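Local coordinates for citrate synthase (Metallosphaera sedula, PDB 6ABX), which probably catalyses the condensation of oxaloacetate with acetyl-CoA and water to give citrate and CoA, feeding the tricarboxylic acid cycle, at residues S164-L175 with R262-L273; L209-S219 with P321-A329. All coordinates share one frame; numbering follows the deposited sequence.

Contact 1. Residues S164-L175 with R262-L273; sequences SDTRVLDVSLML and RAKILKEYANQL
Leu175, Tyr269 and Val168 bury more surface than any other residues of this antiparallel helix pair, whose axes run 10.1 Å apart at 176°. Leu175 sets the fork of its side chain against one side of the second helix, on Ile265 and Leu266. Leu175 CD1 lies 3.6 Å from Leu266 CG, the two leucines sliding past each other in opposite directions, while Leu175 CD2 meets Ile265 CD1 at 3.8 Å. One helical turn back, Val171 stands across the phenol of Tyr269: its CG2 sits 3.8 Å from the ring centroid and 16° off the normal, a CH-pi contact over the face. Val171 CG1 lies anti to the backbone N (chi1 172°), which turns it to Ile265 CG2, so the valine is shared between ring and isoleucine. At the phenol end, Arg167 brings NH2 to within 3.6 Å of Tyr269 OH, which lies over one face of the guanidinium. Val168 CG2 touches both the carbonyl O of Tyr269 and CD2 of Leu273, the side chain crossing that leucine at about a right angle. Beyond it, helix 310-316 packs on both Val168 and Leu273.

Each end of the pair has a bridging water. One joins Ser164 OG and Asp165 OD1 to Gln272 O, while Asp165 OD2 pairs with Arg157. The other donates to Leu175 O (2.7 Å) and accepts from Arg262 NH2 in the guanidinium plane. Asp260 holds Arg262 NH1 by a salt bridge, and NH2 also bonds a bound citrate. At its Leu175-Arg262 end the helix pair borders the oxaloacetate site of the mainly helical citrate synthase fold, where Arg262 is a substrate-binding residue.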
loop_
_atom_site.group_PDB
_atom_site.type_symbol
_atom_site.label_atom_id
_atom_site.label_comp_id
_atom_site.label_asym_id
_atom_site.label_seq_id
_atom_site.Cartn_x
_atom_site.Cartn_y
_atom_site.Cartn_z
ATOM N N SER A 164 29.907 -15.723 -14.526
ATOM C CA SER A 164 28.743 -16.110 -15.368
ATOM C C SER A 164 27.467 -16.138 -14.519
ATOM O O SER A 164 26.446 -15.662 -14.964
ATOM C CB SER A 164 28.933 -17.415 -16.111
ATOM O OG SER A 164 29.165 -18.470 -15.201
ATOM N N ASP A 165 27.510 -16.689 -13.302
ATOM C CA ASP A 165 26.328 -16.652 -12.418
ATOM C C ASP A 165 25.963 -15.194 -12.121
ATOM O O ASP A 165 24.783 -14.822 -12.151
ATOM C CB ASP A 165 26.507 -17.478 -11.135
ATOM C CG ASP A 165 26.262 -18.976 -11.290
ATOM O OD1 ASP A 165 25.902 -19.401 -12.405
ATOM O OD2 ASP A 165 26.351 -19.692 -10.264
ATOM N N THR A 166 26.954 -14.381 -11.782
ATOM C CA THR A 166 26.691 -12.988 -11.482
ATOM C C THR A 166 25.979 -12.312 -12.655
ATOM O O THR A 166 25.021 -11.556 -12.432
ATOM C CB THR A 166 27.970 -12.224 -11.158
ATOM O OG1 THR A 166 28.468 -12.921 -10.008
ATOM C CG2 THR A 166 27.730 -10.757 -10.904
ATOM N N ARG A 167 26.499 -12.504 -13.871
ATOM C CA ARG A 167 25.944 -11.863 -15.021
ATOM C C ARG A 167 24.479 -12.251 -15.234
ATOM O O ARG A 167 23.628 -11.398 -15.551
ATOM C CB ARG A 167 26.727 -12.267 -16.272
ATOM C CG ARG A 167 26.251 -11.569 -17.527
ATOM C CD ARG A 167 26.715 -10.140 -17.489
ATOM N NE ARG A 167 26.408 -9.433 -18.719
ATOM C CZ ARG A 167 27.201 -9.405 -19.791
ATOM N NH1 ARG A 167 28.280 -10.177 -19.861
ATOM N NH2 ARG A 167 26.919 -8.567 -20.778
ATOM N N VAL A 168 24.164 -13.538 -15.085
ATOM C CA VAL A 168 22.776 -14.025 -15.255
ATOM C C VAL A 168 21.854 -13.373 -14.224
ATOM O O VAL A 168 20.776 -12.895 -14.581
ATOM C CB VAL A 168 22.677 -15.567 -15.232
ATOM C CG1 VAL A 168 21.227 -15.972 -15.388
ATOM C CG2 VAL A 168 23.527 -16.182 -16.350
ATOM N N LEU A 169 22.299 -13.275 -12.976
ATOM C CA LEU A 169 21.463 -12.614 -11.945
ATOM C C LEU A 169 21.275 -11.134 -12.305
ATOM O O LEU A 169 20.146 -10.568 -12.208
ATOM C CB LEU A 169 22.071 -12.716 -10.549
ATOM C CG LEU A 169 21.245 -12.007 -9.484
ATOM C CD1 LEU A 169 19.831 -12.502 -9.439
ATOM C CD2 LEU A 169 21.889 -12.160 -8.111
ATOM N N ASP A 170 22.364 -10.472 -12.739
ATOM C CA ASP A 170 22.337 -9.073 -13.055
ATOM C C ASP A 170 21.293 -8.794 -14.160
ATOM O O ASP A 170 20.453 -7.911 -14.067
ATOM C CB ASP A 170 23.736 -8.650 -13.473
ATOM C CG ASP A 170 23.957 -7.190 -13.241
ATOM O OD1 ASP A 170 23.962 -6.768 -12.026
ATOM O OD2 ASP A 170 24.051 -6.516 -14.250
ATOM N N VAL A 171 21.338 -9.549 -15.243
ATOM C CA VAL A 171 20.356 -9.404 -16.298
ATOM C C VAL A 171 18.937 -9.717 -15.802
ATOM O O VAL A 171 17.989 -8.907 -16.078
ATOM C CB VAL A 171 20.717 -10.277 -17.506
ATOM C CG1 VAL A 171 19.594 -10.293 -18.554
ATOM C CG2 VAL A 171 22.021 -9.833 -18.131
ATOM N N SER A 172 18.742 -10.839 -15.075
ATOM C CA SER A 172 17.458 -11.154 -14.581
ATOM C C SER A 172 16.850 -10.044 -13.704
ATOM O O SER A 172 15.648 -9.736 -13.863
ATOM C CB SER A 172 17.482 -12.476 -13.845
ATOM O OG SER A 172 18.122 -13.438 -14.641
ATOM N N LEU A 173 17.655 -9.372 -12.855
ATOM C CA LEU A 173 17.167 -8.244 -12.078
ATOM C C LEU A 173 16.876 -7.033 -12.979
ATOM O O LEU A 173 15.789 -6.417 -12.829
ATOM C CB LEU A 173 18.185 -7.876 -10.992
ATOM C CG LEU A 173 18.400 -8.936 -9.914
ATOM C CD1 LEU A 173 19.580 -8.569 -9.037
ATOM C CD2 LEU A 173 17.128 -9.124 -9.096
ATOM N N MET A 174 17.737 -6.719 -13.982
ATOM C CA MET A 174 17.472 -5.524 -14.836
ATOM C C MET A 174 16.112 -5.696 -15.534
ATOM O O MET A 174 15.305 -4.755 -15.684
ATOM C CB MET A 174 18.564 -5.312 -15.930
ATOM C CG MET A 174 19.878 -4.833 -15.383
ATOM S SD MET A 174 21.157 -4.480 -16.681
ATOM C CE MET A 174 21.698 -6.128 -17.037
ATOM N N LEU A 175 15.788 -6.930 -15.933
ATOM C CA LEU A 175 14.573 -7.256 -16.645
ATOM C C LEU A 175 13.306 -7.002 -15.822
ATOM O O LEU A 175 12.254 -6.868 -16.455
ATOM C CB LEU A 175 14.558 -8.714 -17.091
ATOM C CG LEU A 175 15.578 -9.072 -18.171
ATOM C CD1 LEU A 175 15.531 -10.553 -18.521
ATOM C CD2 LEU A 175 15.350 -8.259 -19.410
ATOM N N ARG A 262 11.243 -9.954 -22.225
ATOM C CA ARG A 262 11.983 -10.332 -21.013
ATOM C C ARG A 262 12.137 -11.853 -20.976
ATOM O O ARG A 262 13.187 -12.381 -20.559
ATOM C CB ARG A 262 11.274 -9.800 -19.773
ATOM C CG ARG A 262 11.100 -8.285 -19.728
ATOM C CD ARG A 262 10.171 -7.825 -18.634
ATOM N NE ARG A 262 8.808 -8.272 -18.897
ATOM C CZ ARG A 262 7.792 -8.093 -18.065
ATOM N NH1 ARG A 262 6.633 -8.693 -18.314
ATOM N NH2 ARG A 262 7.964 -7.408 -16.945
ATOM N N ALA A 263 11.124 -12.592 -21.449
ATOM C CA ALA A 263 11.222 -14.051 -21.539
ATOM C C ALA A 263 12.275 -14.492 -22.567
ATOM O O ALA A 263 13.006 -15.461 -22.358
ATOM C CB ALA A 263 9.869 -14.680 -21.887
ATOM N N LYS A 264 12.295 -13.819 -23.711
ATOM C CA LYS A 264 13.269 -14.124 -24.767
ATOM C C LYS A 264 14.679 -13.956 -24.216
ATOM O O LYS A 264 15.580 -14.779 -24.459
ATOM C CB LYS A 264 13.036 -13.180 -25.929
ATOM C CG LYS A 264 13.934 -13.401 -27.131
ATOM C CD LYS A 264 13.305 -12.795 -28.392
ATOM C CE LYS A 264 12.402 -13.780 -29.118
ATOM N NZ LYS A 264 12.677 -13.799 -30.577
ATOM N N ILE A 265 14.885 -12.867 -23.466
ATOM C CA ILE A 265 16.218 -12.564 -22.974
ATOM C C ILE A 265 16.614 -13.582 -21.909
ATOM O O ILE A 265 17.730 -14.130 -21.911
ATOM C CB ILE A 265 16.317 -11.112 -22.462
ATOM C CG1 ILE A 265 16.114 -10.120 -23.607
ATOM C CG2 ILE A 265 17.609 -10.902 -21.737
ATOM C CD1 ILE A 265 15.867 -8.719 -23.167
ATOM N N LEU A 266 15.704 -13.882 -20.968
ATOM C CA LEU A 266 16.024 -14.856 -19.944
ATOM C C LEU A 266 16.359 -16.213 -20.554
ATOM O O LEU A 266 17.241 -16.911 -20.084
ATOM C CB LEU A 266 14.854 -15.066 -18.972
ATOM C CG LEU A 266 14.574 -13.959 -17.976
ATOM C CD1 LEU A 266 13.221 -14.156 -17.341
ATOM C CD2 LEU A 266 15.647 -13.877 -16.910
ATOM N N LYS A 267 15.614 -16.626 -21.581
ATOM C CA LYS A 267 15.873 -17.907 -22.209
ATOM C C LYS A 267 17.309 -17.968 -22.796
ATOM O O LYS A 267 17.995 -18.994 -22.714
ATOM C CB LYS A 267 14.840 -18.152 -23.306
ATOM C CG LYS A 267 14.925 -19.559 -23.905
ATOM C CD LYS A 267 13.966 -19.822 -24.999
ATOM C CE LYS A 267 14.230 -21.198 -25.585
ATOM N NZ LYS A 267 13.185 -21.545 -26.556
ATOM N N GLU A 268 17.748 -16.862 -23.379
ATOM C CA GLU A 268 19.100 -16.779 -23.954
ATOM C C GLU A 268 20.146 -16.845 -22.845
ATOM O O GLU A 268 21.172 -17.524 -22.988
ATOM C CB GLU A 268 19.291 -15.436 -24.659
ATOM C CG GLU A 268 18.496 -15.311 -25.930
ATOM C CD GLU A 268 18.439 -13.912 -26.536
ATOM O OE1 GLU A 268 17.996 -13.816 -27.675
ATOM O OE2 GLU A 268 18.768 -12.943 -25.854
ATOM N N TYR A 269 19.936 -16.039 -21.784
ATOM C CA TYR A 269 20.961 -15.934 -20.721
ATOM C C TYR A 269 21.000 -17.220 -19.884
ATOM O O TYR A 269 22.042 -17.578 -19.394
ATOM C CB TYR A 269 20.752 -14.691 -19.866
ATOM C CG TYR A 269 21.569 -13.521 -20.352
ATOM C CD1 TYR A 269 22.915 -13.470 -20.099
ATOM C CD2 TYR A 269 21.019 -12.522 -21.131
ATOM C CE1 TYR A 269 23.689 -12.401 -20.522
ATOM C CE2 TYR A 269 21.773 -11.443 -21.569
ATOM C CZ TYR A 269 23.112 -11.366 -21.232
ATOM O OH TYR A 269 23.917 -10.353 -21.651
ATOM N N ALA A 270 19.878 -17.924 -19.797
ATOM C CA ALA A 270 19.835 -19.210 -19.112
ATOM C C ALA A 270 20.868 -20.161 -19.728
ATOM O O ALA A 270 21.396 -21.001 -19.046
ATOM C CB ALA A 270 18.453 -19.821 -19.132
ATOM N N ASN A 271 21.132 -20.067 -21.027
ATOM C CA ASN A 271 22.140 -20.965 -21.643
ATOM C C ASN A 271 23.509 -20.855 -20.970
ATOM O O ASN A 271 24.185 -21.876 -20.845
ATOM C CB ASN A 271 22.272 -20.718 -23.133
ATOM C CG ASN A 271 21.109 -21.348 -23.853
ATOM O OD1 ASN A 271 21.019 -22.571 -23.893
ATOM N ND2 ASN A 271 20.237 -20.545 -24.428
ATOM N N GLN A 272 23.872 -19.650 -20.505
ATOM C CA GLN A 272 25.170 -19.359 -19.900
ATOM C C GLN A 272 25.287 -19.903 -18.473
ATOM O O GLN A 272 26.368 -19.876 -17.926
ATOM C CB GLN A 272 25.452 -17.847 -19.948
ATOM C CG GLN A 272 25.344 -17.327 -21.378
ATOM C CD GLN A 272 25.769 -15.896 -21.604
ATOM O OE1 GLN A 272 26.240 -15.209 -20.695
ATOM N NE2 GLN A 272 25.599 -15.447 -22.843
ATOM N N LEU A 273 24.186 -20.333 -17.844
ATOM C CA LEU A 273 24.272 -21.014 -16.530
ATOM C C LEU A 273 24.979 -22.360 -16.713
ATOM O O LEU A 273 24.681 -23.083 -17.655
ATOM C CB LEU A 273 22.874 -21.271 -15.948
ATOM C CG LEU A 273 22.148 -20.047 -15.421
ATOM C CD1 LEU A 273 20.714 -20.380 -15.083
ATOM C CD2 LEU A 273 22.865 -19.452 -14.221
HETATM O O HOH W 1 26.997 -19.750 -14.784
HETATM O O HOH W 2 9.992 -5.487 -15.946
#

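Contact 2. Residues L209-S219 with P321-A329; sequences LKGPLHGGANS and PDLFPTIFA
Leu209, at the end of helix 198-209, presents both methyls to Phe328 and Ala329 on helix 324-343. Leu209 CD1 lies over a face of the Phe328 ring, 4.2 Å from its centroid, in a CH-pi contact, and Leu209 CD2 reaches Ala329 CB at 3.8 Å. The same CD1 also sits over the centre of the His214 ring, so this one methyl touches a face of each ring. His214 is held in turn: ND1 donates to Gly215 O along a nearly straight bond (172°), on a lone pair and in the ring plane, while NE2 bonds Ser184.

Gly216 comes next, with positive phi and its carbonyl O at the edges of two rings, 3.3 Å from Phe324 CE2 and 3.4 Å from Phe328 CE2. In the citrate synthase fold this glycine-rich loop borders the active site: Gly215 approaches a bound citrate, and Asn218 ND2 bonds Asp307, predicted to be catalytic.

Ala217 makes the closest backbone approach of the loop to the helix, its CA 4.8 Å from that of Pro325. Its CB lies over a face of Phe328, 4.0 Å from the centroid, and its O touches Pro325 CG. With CG anti to the backbone N (chi1 -169°), the Phe328 ring lies with one edge at Gly216 O and a face toward Ala217 CB. The CB of Asn218 points away from the helix and OD1 accepts from Glu220 N, while the backbone O of Asn218 lies 3.2 Å from Phe324 CD2. Last, Ser219 OG packs against Phe324 CB and gives a weak hydrogen bond to Pro321 O.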
loop_
_atom_site.group_PDB
_atom_site.type_symbol
_atom_site.label_atom_id
_atom_site.label_comp_id
_atom_site.label_asym_id
_atom_site.label_seq_id
_atom_site.Cartn_x
_atom_site.Cartn_y
_atom_site.Cartn_z
ATOM N N LEU A 209 1.985 -6.494 -4.938
ATOM C CA LEU A 209 2.814 -7.458 -5.678
ATOM C C LEU A 209 2.675 -8.866 -5.091
ATOM O O LEU A 209 2.798 -9.813 -5.843
ATOM C CB LEU A 209 4.268 -7.003 -5.654
ATOM C CG LEU A 209 5.208 -7.773 -6.571
ATOM C CD1 LEU A 209 4.781 -7.652 -8.009
ATOM C CD2 LEU A 209 6.666 -7.351 -6.355
ATOM N N LYS A 210 2.336 -8.976 -3.805
ATOM C CA LYS A 210 2.122 -10.314 -3.178
ATOM C C LYS A 210 0.999 -11.098 -3.877
ATOM O O LYS A 210 0.983 -12.338 -3.857
ATOM C CB LYS A 210 1.800 -10.118 -1.700
ATOM C CG LYS A 210 1.595 -11.426 -0.952
ATOM C CD LYS A 210 1.173 -11.272 0.473
ATOM C CE LYS A 210 0.659 -12.597 1.026
ATOM N NZ LYS A 210 0.246 -12.493 2.448
ATOM N N GLY A 211 -0.037 -10.404 -4.321
ATOM C CA GLY A 211 -1.225 -11.049 -4.760
ATOM C C GLY A 211 -1.001 -11.865 -6.019
ATOM O O GLY A 211 -0.354 -11.399 -6.955
ATOM N N PRO A 212 -1.554 -13.095 -6.102
ATOM C CA PRO A 212 -1.257 -13.970 -7.244
ATOM C C PRO A 212 -1.771 -13.472 -8.591
ATOM O O PRO A 212 -1.276 -13.968 -9.593
ATOM C CB PRO A 212 -1.880 -15.313 -6.872
ATOM C CG PRO A 212 -2.986 -14.928 -5.917
ATOM C CD PRO A 212 -2.451 -13.727 -5.129
ATOM N N LEU A 213 -2.726 -12.532 -8.627
ATOM C CA LEU A 213 -3.260 -12.017 -9.860
ATOM C C LEU A 213 -2.446 -10.820 -10.401
ATOM O O LEU A 213 -2.695 -10.358 -11.515
ATOM C CB LEU A 213 -4.736 -11.649 -9.638
ATOM C CG LEU A 213 -5.571 -11.405 -10.894
ATOM C CD1 LEU A 213 -5.609 -12.666 -11.776
ATOM C CD2 LEU A 213 -6.983 -10.963 -10.522
ATOM N N HIS A 214 -1.461 -10.327 -9.638
ATOM C CA HIS A 214 -0.671 -9.174 -10.090
ATOM C C HIS A 214 -0.109 -9.475 -11.483
ATOM O O HIS A 214 -0.102 -8.619 -12.384
ATOM C CB HIS A 214 0.466 -8.878 -9.108
ATOM C CG HIS A 214 1.265 -7.700 -9.510
ATOM N ND1 HIS A 214 2.209 -7.765 -10.523
ATOM C CD2 HIS A 214 1.273 -6.433 -9.051
ATOM C CE1 HIS A 214 2.747 -6.565 -10.681
ATOM N NE2 HIS A 214 2.199 -5.739 -9.781
ATOM N N GLY A 215 0.413 -10.698 -11.584
ATOM C CA GLY A 215 1.157 -11.172 -12.730
ATOM C C GLY A 215 2.646 -10.982 -12.547
ATOM O O GLY A 215 3.085 -10.001 -11.887
ATOM N N GLY A 216 3.417 -11.956 -13.083
ATOM C CA GLY A 216 4.871 -11.889 -13.182
ATOM C C GLY A 216 5.605 -12.402 -11.948
ATOM O O GLY A 216 6.766 -12.816 -12.049
ATOM N N ALA A 217 4.982 -12.325 -10.767
ATOM C CA ALA A 217 5.721 -12.300 -9.452
ATOM C C ALA A 217 5.389 -13.561 -8.663
ATOM O O ALA A 217 4.930 -13.495 -7.534
ATOM C CB ALA A 217 5.341 -11.079 -8.645
ATOM N N ASN A 218 5.524 -14.700 -9.333
ATOM C CA ASN A 218 5.204 -15.966 -8.814
ATOM C C ASN A 218 6.176 -17.012 -9.427
ATOM O O ASN A 218 6.862 -16.710 -10.443
ATOM C CB ASN A 218 3.755 -16.251 -9.145
ATOM C CG ASN A 218 3.630 -16.530 -10.618
ATOM O OD1 ASN A 218 4.010 -17.613 -11.051
ATOM N ND2 ASN A 218 3.196 -15.537 -11.378
ATOM N N SER A 219 6.227 -18.226 -8.840
ATOM C CA SER A 219 7.010 -19.391 -9.370
ATOM C C SER A 219 6.091 -20.560 -9.819
ATOM O O SER A 219 6.481 -21.728 -9.781
ATOM C CB SER A 219 8.065 -19.879 -8.355
ATOM O OG SER A 219 9.238 -19.049 -8.319
ATOM N N PRO A 321 12.065 -21.266 -4.310
ATOM C CA PRO A 321 10.958 -20.745 -5.090
ATOM C C PRO A 321 10.043 -19.738 -4.394
ATOM O O PRO A 321 9.639 -18.756 -5.032
ATOM C CB PRO A 321 10.163 -22.010 -5.434
ATOM C CG PRO A 321 11.225 -23.051 -5.542
ATOM C CD PRO A 321 12.160 -22.731 -4.403
ATOM N N ASP A 322 9.762 -19.898 -3.104
ATOM C CA ASP A 322 8.775 -19.006 -2.611
ATOM C C ASP A 322 9.408 -17.643 -2.252
ATOM O O ASP A 322 8.678 -16.747 -1.865
ATOM C CB ASP A 322 7.993 -19.596 -1.459
ATOM C CG ASP A 322 8.830 -19.659 -0.220
ATOM O OD1 ASP A 322 10.052 -19.612 -0.377
ATOM O OD2 ASP A 322 8.237 -19.784 0.886
ATOM N N LEU A 323 10.733 -17.500 -2.377
ATOM C CA LEU A 323 11.345 -16.148 -2.270
ATOM C C LEU A 323 11.212 -15.383 -3.582
ATOM O O LEU A 323 11.554 -14.147 -3.615
ATOM C CB LEU A 323 12.806 -16.298 -1.860
ATOM C CG LEU A 323 12.996 -16.796 -0.437
ATOM C CD1 LEU A 323 14.454 -16.754 -0.048
ATOM C CD2 LEU A 323 12.191 -15.953 0.542
ATOM N N PHE A 324 10.783 -16.022 -4.684
ATOM C CA PHE A 324 10.852 -15.327 -5.986
ATOM C C PHE A 324 10.091 -13.989 -5.979
ATOM O O PHE A 324 10.611 -13.006 -6.520
ATOM C CB PHE A 324 10.355 -16.164 -7.173
ATOM C CG PHE A 324 10.330 -15.317 -8.434
ATOM C CD1 PHE A 324 11.485 -14.667 -8.866
ATOM C CD2 PHE A 324 9.143 -15.008 -9.082
ATOM C CE1 PHE A 324 11.462 -13.812 -9.962
ATOM C CE2 PHE A 324 9.131 -14.172 -10.186
ATOM C CZ PHE A 324 10.284 -13.564 -10.621
ATOM N N PRO A 325 8.887 -13.851 -5.377
ATOM C CA PRO A 325 8.200 -12.561 -5.366
ATOM C C PRO A 325 9.014 -11.465 -4.659
ATOM O O PRO A 325 8.973 -10.266 -5.061
ATOM C CB PRO A 325 6.896 -12.793 -4.597
ATOM C CG PRO A 325 6.679 -14.317 -4.691
ATOM C CD PRO A 325 8.021 -14.971 -4.909
ATOM N N THR A 326 9.810 -11.873 -3.669
ATOM C CA THR A 326 10.646 -10.864 -2.961
ATOM C C THR A 326 11.735 -10.363 -3.918
ATOM O O THR A 326 12.162 -9.155 -3.827
ATOM C CB THR A 326 11.187 -11.296 -1.599
ATOM O OG1 THR A 326 12.169 -12.326 -1.732
ATOM C CG2 THR A 326 10.092 -11.746 -0.650
ATOM N N ILE A 327 12.317 -11.290 -4.679
ATOM C CA ILE A 327 13.385 -10.949 -5.607
ATOM C C ILE A 327 12.838 -9.989 -6.680
ATOM O O ILE A 327 13.505 -8.975 -7.065
ATOM C CB ILE A 327 14.004 -12.232 -6.186
ATOM C CG1 ILE A 327 14.616 -13.081 -5.080
ATOM C CG2 ILE A 327 15.055 -11.894 -7.222
ATOM C CD1 ILE A 327 14.900 -14.484 -5.540
ATOM N N PHE A 328 11.643 -10.305 -7.196
ATOM C CA PHE A 328 10.939 -9.365 -8.085
ATOM C C PHE A 328 10.904 -7.969 -7.451
ATOM O O PHE A 328 11.289 -6.975 -8.079
ATOM C CB PHE A 328 9.577 -9.963 -8.401
ATOM C CG PHE A 328 8.761 -9.330 -9.493
ATOM C CD1 PHE A 328 8.507 -7.969 -9.513
ATOM C CD2 PHE A 328 8.217 -10.116 -10.498
ATOM C CE1 PHE A 328 7.738 -7.403 -10.525
ATOM C CE2 PHE A 328 7.429 -9.542 -11.496
ATOM C CZ PHE A 328 7.192 -8.186 -11.500
ATOM N N ALA A 329 10.414 -7.871 -6.218
ATOM C CA ALA A 329 10.319 -6.577 -5.511
ATOM C C ALA A 329 11.681 -5.904 -5.426
ATOM O O ALA A 329 11.762 -4.683 -5.556
ATOM C CB ALA A 329 9.738 -6.765 -4.126
#

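Overall arrangement
Following the chain from the N terminus, the four segments come in the order helix 163-174, the loop 209-219, helix 261-270 and the start of helix 324-343. Contact 1 closes a loop of 86 intervening residues when 262-273 returns to 164-175, and contact 2 closes one of 101 when 321-329 returns to 209-219. Their segments alternate, so the two closures cross. Their centres are about 18 Å apart, yet the contacts touch directly where Leu173 CD2 packs on Ile327 CG2 at 3.9 Å. Contact 1 joins two antiparallel helices; contact 2 sets a loop that also reaches the second subunit, through Leu213, against a helix start.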